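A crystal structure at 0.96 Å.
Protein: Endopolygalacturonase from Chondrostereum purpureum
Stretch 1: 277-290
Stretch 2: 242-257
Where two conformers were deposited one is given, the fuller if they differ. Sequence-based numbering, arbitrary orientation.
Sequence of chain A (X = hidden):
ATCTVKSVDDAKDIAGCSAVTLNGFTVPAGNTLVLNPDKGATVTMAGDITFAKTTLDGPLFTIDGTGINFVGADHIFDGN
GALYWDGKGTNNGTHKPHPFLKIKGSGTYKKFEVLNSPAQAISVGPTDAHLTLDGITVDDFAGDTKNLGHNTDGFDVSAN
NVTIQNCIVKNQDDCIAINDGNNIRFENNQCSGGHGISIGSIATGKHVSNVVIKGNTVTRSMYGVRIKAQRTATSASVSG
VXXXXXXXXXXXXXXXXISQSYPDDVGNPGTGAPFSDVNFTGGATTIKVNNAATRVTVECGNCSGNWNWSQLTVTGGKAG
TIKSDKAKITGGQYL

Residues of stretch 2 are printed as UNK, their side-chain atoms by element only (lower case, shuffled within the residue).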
# COMPACT_ATOMS: atom_id res chain seq x y z
N ASP A 277 18.20 -5.55 9.60
CA ASP A 277 17.69 -4.70 10.70
C ASP A 277 16.16 -4.62 10.69
O ASP A 277 15.58 -3.54 10.58
CB ASP A 277 18.34 -3.32 10.64
CG ASP A 277 19.81 -3.41 10.77
OD1 ASP A 277 20.41 -4.47 11.10
OD2 ASP A 277 20.42 -2.31 10.58
N VAL A 278 15.53 -5.79 10.87
CA VAL A 278 14.06 -5.91 10.91
C VAL A 278 13.66 -6.24 12.37
O VAL A 278 14.04 -7.30 12.87
CB VAL A 278 13.57 -7.00 9.95
CG1 VAL A 278 12.06 -7.15 10.08
CG2 VAL A 278 13.99 -6.66 8.52
N ASN A 279 12.92 -5.35 13.02
CA ASN A 279 12.61 -5.45 14.45
C ASN A 279 11.11 -5.43 14.68
O ASN A 279 10.37 -4.72 13.96
CB ASN A 279 13.23 -4.26 15.21
CG ASN A 279 14.71 -4.38 15.47
OD1 ASN A 279 15.38 -5.32 15.09
ND2 ASN A 279 15.25 -3.46 16.32
N PHE A 280 10.69 -6.09 15.76
CA PHE A 280 9.34 -5.95 16.36
C PHE A 280 9.61 -5.45 17.80
O PHE A 280 9.91 -6.25 18.69
CB PHE A 280 8.55 -7.23 16.39
CG PHE A 280 8.11 -7.76 15.03
CD1 PHE A 280 8.96 -8.47 14.22
CD2 PHE A 280 6.78 -7.52 14.60
CE1 PHE A 280 8.52 -8.99 12.99
CE2 PHE A 280 6.36 -8.04 13.38
CZ PHE A 280 7.21 -8.77 12.58
N THR A 281 9.54 -4.11 17.97
CA THR A 281 9.85 -3.45 19.25
C THR A 281 8.79 -2.41 19.54
O THR A 281 7.91 -2.14 18.74
CB THR A 281 11.26 -2.83 19.20
OG1 THR A 281 11.30 -1.97 18.04
CG2 THR A 281 12.35 -3.89 19.09
N GLY A 282 8.90 -1.81 20.75
CA GLY A 282 7.95 -0.75 21.13
C GLY A 282 6.72 -1.41 21.71
O GLY A 282 6.82 -2.25 22.63
N GLY A 283 5.55 -1.03 21.25
CA GLY A 283 4.30 -1.69 21.71
C GLY A 283 4.24 -3.10 21.15
O GLY A 283 4.77 -3.40 20.06
N ALA A 284 3.54 -4.01 21.85
CA ALA A 284 3.35 -5.36 21.39
C ALA A 284 2.73 -5.38 19.99
O ALA A 284 1.71 -4.72 19.73
CB ALA A 284 2.43 -6.09 22.36
N THR A 285 3.31 -6.22 19.12
CA THR A 285 2.63 -6.61 17.89
C THR A 285 2.11 -8.05 18.15
O THR A 285 2.90 -8.96 18.35
CB THR A 285 3.53 -6.54 16.68
OG1 THR A 285 3.76 -5.16 16.35
CG2 THR A 285 2.92 -7.26 15.47
N THR A 286 0.79 -8.13 18.22
CA THR A 286 0.16 -9.41 18.48
C THR A 286 -0.56 -9.84 17.22
O THR A 286 -1.28 -9.04 16.58
CB THR A 286 -0.81 -9.34 19.68
OG1 THR A 286 -1.96 -8.47 19.37
CG2 THR A 286 -0.09 -8.87 20.95
N ILE A 287 -0.35 -11.12 16.85
CA ILE A 287 -0.92 -11.65 15.60
C ILE A 287 -1.57 -12.99 15.89
O ILE A 287 -0.93 -13.88 16.43
CB ILE A 287 0.21 -11.84 14.53
CG1 ILE A 287 1.04 -10.59 14.36
CG2 ILE A 287 -0.41 -12.37 13.24
CD1 ILE A 287 2.10 -10.68 13.25
N LYS A 288 -2.85 -13.10 15.57
CA LYS A 288 -3.63 -14.35 15.74
C LYS A 288 -3.93 -14.89 14.37
O LYS A 288 -4.48 -14.16 13.51
CB LYS A 288 -4.91 -14.08 16.52
CG LYS A 288 -4.64 -13.54 17.93
CD LYS A 288 -5.88 -13.19 18.79
CE LYS A 288 -5.59 -12.35 20.01
NZ LYS A 288 -6.70 -11.88 21.00
N VAL A 289 -3.59 -16.15 14.13
CA VAL A 289 -3.77 -16.75 12.84
C VAL A 289 -4.82 -17.88 12.93
O VAL A 289 -5.07 -18.48 13.99
CB VAL A 289 -2.45 -17.24 12.22
CG1 VAL A 289 -1.36 -16.18 12.25
CG2 VAL A 289 -1.95 -18.55 12.85
N ASN A 290 -5.40 -18.18 11.77
CA ASN A 290 -6.43 -19.21 11.66
C ASN A 290 -5.85 -20.60 11.77
O ASN A 290 -4.64 -20.82 11.72
CB ASN A 290 -7.11 -19.09 10.29
CG ASN A 290 -7.97 -17.83 10.23
OD1 ASN A 290 -8.19 -17.11 11.20
ND2 ASN A 290 -8.44 -17.57 9.00
N UNK A 242 10.86 -1.27 11.36
CA UNK A 242 10.37 -1.44 12.74
C UNK A 242 8.86 -1.64 12.73
O UNK A 242 8.14 -0.75 12.26
c UNK A 242 10.74 -0.21 13.59
o UNK A 242 12.14 0.01 13.51
c UNK A 242 10.31 -0.42 15.05
N UNK A 243 8.44 -2.75 13.26
CA UNK A 243 7.02 -3.04 13.52
C UNK A 243 6.77 -2.78 15.01
O UNK A 243 7.47 -3.33 15.87
c UNK A 243 8.32 -5.90 10.05
c UNK A 243 7.33 -5.64 9.12
c UNK A 243 6.16 -4.99 9.48
o UNK A 243 7.59 -5.98 7.81
c UNK A 243 6.93 -4.91 11.79
c UNK A 243 8.11 -5.53 11.38
c UNK A 243 6.72 -4.53 13.22
c UNK A 243 5.98 -4.65 10.82
N UNK A 244 5.77 -1.93 15.29
CA UNK A 244 5.53 -1.45 16.67
C UNK A 244 4.04 -1.36 16.85
O UNK A 244 3.36 -0.70 16.06
o UNK A 244 7.21 1.35 18.32
c UNK A 244 6.24 -0.10 16.75
o UNK A 244 5.19 0.47 18.81
c UNK A 244 6.18 0.62 18.07
N UNK A 245 3.47 -2.06 17.87
CA UNK A 245 2.08 -1.75 18.30
C UNK A 245 1.05 -2.13 17.25
O UNK A 245 0.01 -1.47 17.18
c UNK A 245 1.92 -0.28 18.69
N UNK A 246 1.25 -3.22 16.48
CA UNK A 246 0.23 -3.65 15.52
C UNK A 246 -0.62 -4.76 16.11
O UNK A 246 -0.12 -5.65 16.81
o UNK A 246 1.22 -2.01 13.08
n UNK A 246 3.07 -3.14 13.74
c UNK A 246 0.89 -4.11 14.22
c UNK A 246 1.74 -3.00 13.62
N UNK A 247 -1.93 -4.73 15.81
CA UNK A 247 -2.87 -5.73 16.30
C UNK A 247 -3.49 -6.42 15.11
O UNK A 247 -4.18 -5.78 14.31
c UNK A 247 -4.88 -6.12 17.75
o UNK A 247 -3.27 -4.36 18.27
c UNK A 247 -3.94 -5.08 17.19
N UNK A 248 -3.22 -7.72 14.98
CA UNK A 248 -3.54 -8.46 13.76
C UNK A 248 -4.27 -9.72 14.11
O UNK A 248 -3.87 -10.44 15.07
c UNK A 248 -1.45 -7.45 12.73
c UNK A 248 -2.48 -9.58 11.74
c UNK A 248 -0.21 -7.59 11.81
c UNK A 248 -2.21 -8.77 12.99
N UNK A 249 -5.32 -10.07 13.35
CA UNK A 249 -6.10 -11.27 13.65
C UNK A 249 -6.79 -11.75 12.37
O UNK A 249 -6.89 -11.04 11.36
o UNK A 249 -8.00 -10.00 14.44
c UNK A 249 -7.08 -11.02 14.78
N UNK A 250 -7.30 -12.97 12.42
CA UNK A 250 -8.07 -13.50 11.31
C UNK A 250 -7.18 -13.76 10.09
O UNK A 250 -7.64 -13.51 8.97
N UNK A 251 -5.96 -14.24 10.29
CA UNK A 251 -5.00 -14.39 9.19
C UNK A 251 -5.05 -15.81 8.65
O UNK A 251 -4.91 -16.82 9.36
c UNK A 251 -4.05 -11.55 9.23
c UNK A 251 -2.60 -14.31 8.55
c UNK A 251 -3.50 -12.61 10.21
c UNK A 251 -3.59 -14.05 9.68
N UNK A 252 -5.21 -15.90 7.30
CA UNK A 252 -5.45 -17.19 6.67
C UNK A 252 -4.21 -17.97 6.32
O UNK A 252 -4.24 -19.23 6.37
c UNK A 252 -6.29 -17.02 5.40
N UNK A 253 -3.11 -17.33 5.94
CA UNK A 253 -1.97 -18.03 5.38
C UNK A 253 -0.72 -17.88 6.24
O UNK A 253 -0.19 -18.92 6.72
n UNK A 253 0.41 -19.56 -0.26
c UNK A 253 0.15 -19.75 1.18
c UNK A 253 -1.64 -17.66 3.92
c UNK A 253 -0.88 -18.81 3.27
c UNK A 253 -0.58 -18.54 1.79
N UNK A 254 -0.18 -16.67 6.44
CA UNK A 254 0.99 -16.47 7.29
C UNK A 254 0.81 -15.25 8.17
O UNK A 254 0.53 -14.15 7.66
c UNK A 254 3.94 -19.54 4.36
o UNK A 254 4.49 -20.63 3.66
c UNK A 254 2.82 -17.40 5.73
c UNK A 254 3.76 -18.25 6.34
c UNK A 254 2.47 -17.64 4.42
c UNK A 254 2.28 -16.23 6.51
c UNK A 254 4.29 -19.35 5.64
c UNK A 254 3.03 -18.73 3.70
N UNK A 255 1.05 -15.39 9.49
CA UNK A 255 1.11 -14.19 10.31
C UNK A 255 2.20 -13.24 9.89
O UNK A 255 1.95 -12.03 9.69
N UNK A 256 3.41 -13.80 9.75
CA UNK A 256 4.57 -13.10 9.23
C UNK A 256 5.18 -13.98 8.17
O UNK A 256 5.47 -15.14 8.41
c UNK A 256 6.89 -12.19 9.80
c UNK A 256 5.05 -12.06 11.53
c UNK A 256 5.63 -12.84 10.34
N UNK A 257 5.44 -13.39 6.95
CA UNK A 257 6.21 -14.08 5.93
C UNK A 257 7.26 -13.10 5.40
O UNK A 257 6.94 -12.08 4.82
c UNK A 257 6.85 -16.53 4.08
c UNK A 257 5.17 -15.62 2.47
c UNK A 257 6.11 -15.29 3.61
c UNK A 257 5.33 -14.61 4.78
O HOH W 1 6.00 -4.74 17.88
O HOH W 2 10.05 0.52 18.44
O HOH W 3 -1.29 -5.82 19.74
O HOH W 4 -4.00 -9.81 17.88
O HOH W 5 -10.27 -15.25 8.17

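Position 242 carries one carbon bearing an oxygen and a carbon, and that outer carbon lies 3.5 Å from Thr281 OG1: Thr242. Its backbone bridges Asn279 in parallel register, both side chains on one face.

Position 243 has one carbon leading to a six-carbon ring that bears an oxygen; the ring forms an offset stack with the Phe280 ring, centroids 4.5 Å apart and planes at 18°, while Val278 CG1 meets its edge. This is Tyr243. Backbone bonds accompany the pairing: Tyr243 N donates to Asn279 O at 2.8 Å, and Thr281 N donates to Tyr243 O at 3.1 Å.

At 244 two carbons end in two oxygens, one of them accepting from the Gly283 backbone. This is Asp244, with OD1 2.9 Å from Gly283 N. A CB on Gly282 would sit 2.1 Å from Asp244 OD2, and the backbone angles of Gly282 by themselves call for glycine.

Position 245 has a single carbon, so close to Gly283 that a CB there would come within 2.9 Å of the CB of 245: Ala245. Ala245 N donates to Gly283 O at 2.9 Å.

Position 246 shows two carbons, the second with an oxygen and a nitrogen, and that nitrogen gives a weak bond to Thr285 OG1 at 3.4 Å: Asn246. Asn246 N donates to the same Thr285 OG1 at 3.2 Å, and Asn246 O accepts from Thr286 N at 3.0 Å.

Position 247 again has one carbon carrying an oxygen and a carbon; it pairs with Thr286, and one water binds both hydroxyls. It is Thr247.

Position 248 has four carbons, forked at the first with one arm two carbons long, and the short arm touches Ile287 CG2 at 3.8 Å: Ile248. Backbone bonds flank this contact, from Ile248 N to Thr286 O (2.8 Å) and from Lys288 N to Ile248 O (2.9 Å).

Position 249 has one carbon and one oxygen, its CB 4.1 Å from Lys288 CB: Ser249. Position 250 has no side chain and a positive phi that favours glycine: Gly250, the extra residue of a bulge.

Position 251 repeats the four-carbon fork of 248, its CB 4.0 Å from Val289 CG1: Ile251. Ile251 O accepts from Asn290 N at 2.8 Å.

Position 252 has one carbon, its CB, 4.2 Å from Asn290 ND2: Ala252. Position 253, four carbons in a row ending in nitrogen, is Lys253; 254, one carbon leading to a six-carbon ring that bears an oxygen, is Tyr254. The last two make no contact here.

Position 255 lacks a side chain, and its CA lies 3.8 Å from Ile287 CG2 and 3.7 Å from Val289 CG1: Gly255. A CB would be tight, 3.2 Å from both Ile287 CG2 and Val289 CG1.

Position 256 has one carbon carrying two more, one of them 3.7 Å from Ile287 CD1: Val256. Position 257, four carbons forked at the second, is Leu257, out of reach.

The rule is two parallel ladders joined by loops. Backbone bonds run along the register, Phe280, Ile287 and Val289 pack on their partners along the buried face, and glycines sit at the turn and the bulge.

Stretch 2 (242-257) TYDANTISGIAKYGVL
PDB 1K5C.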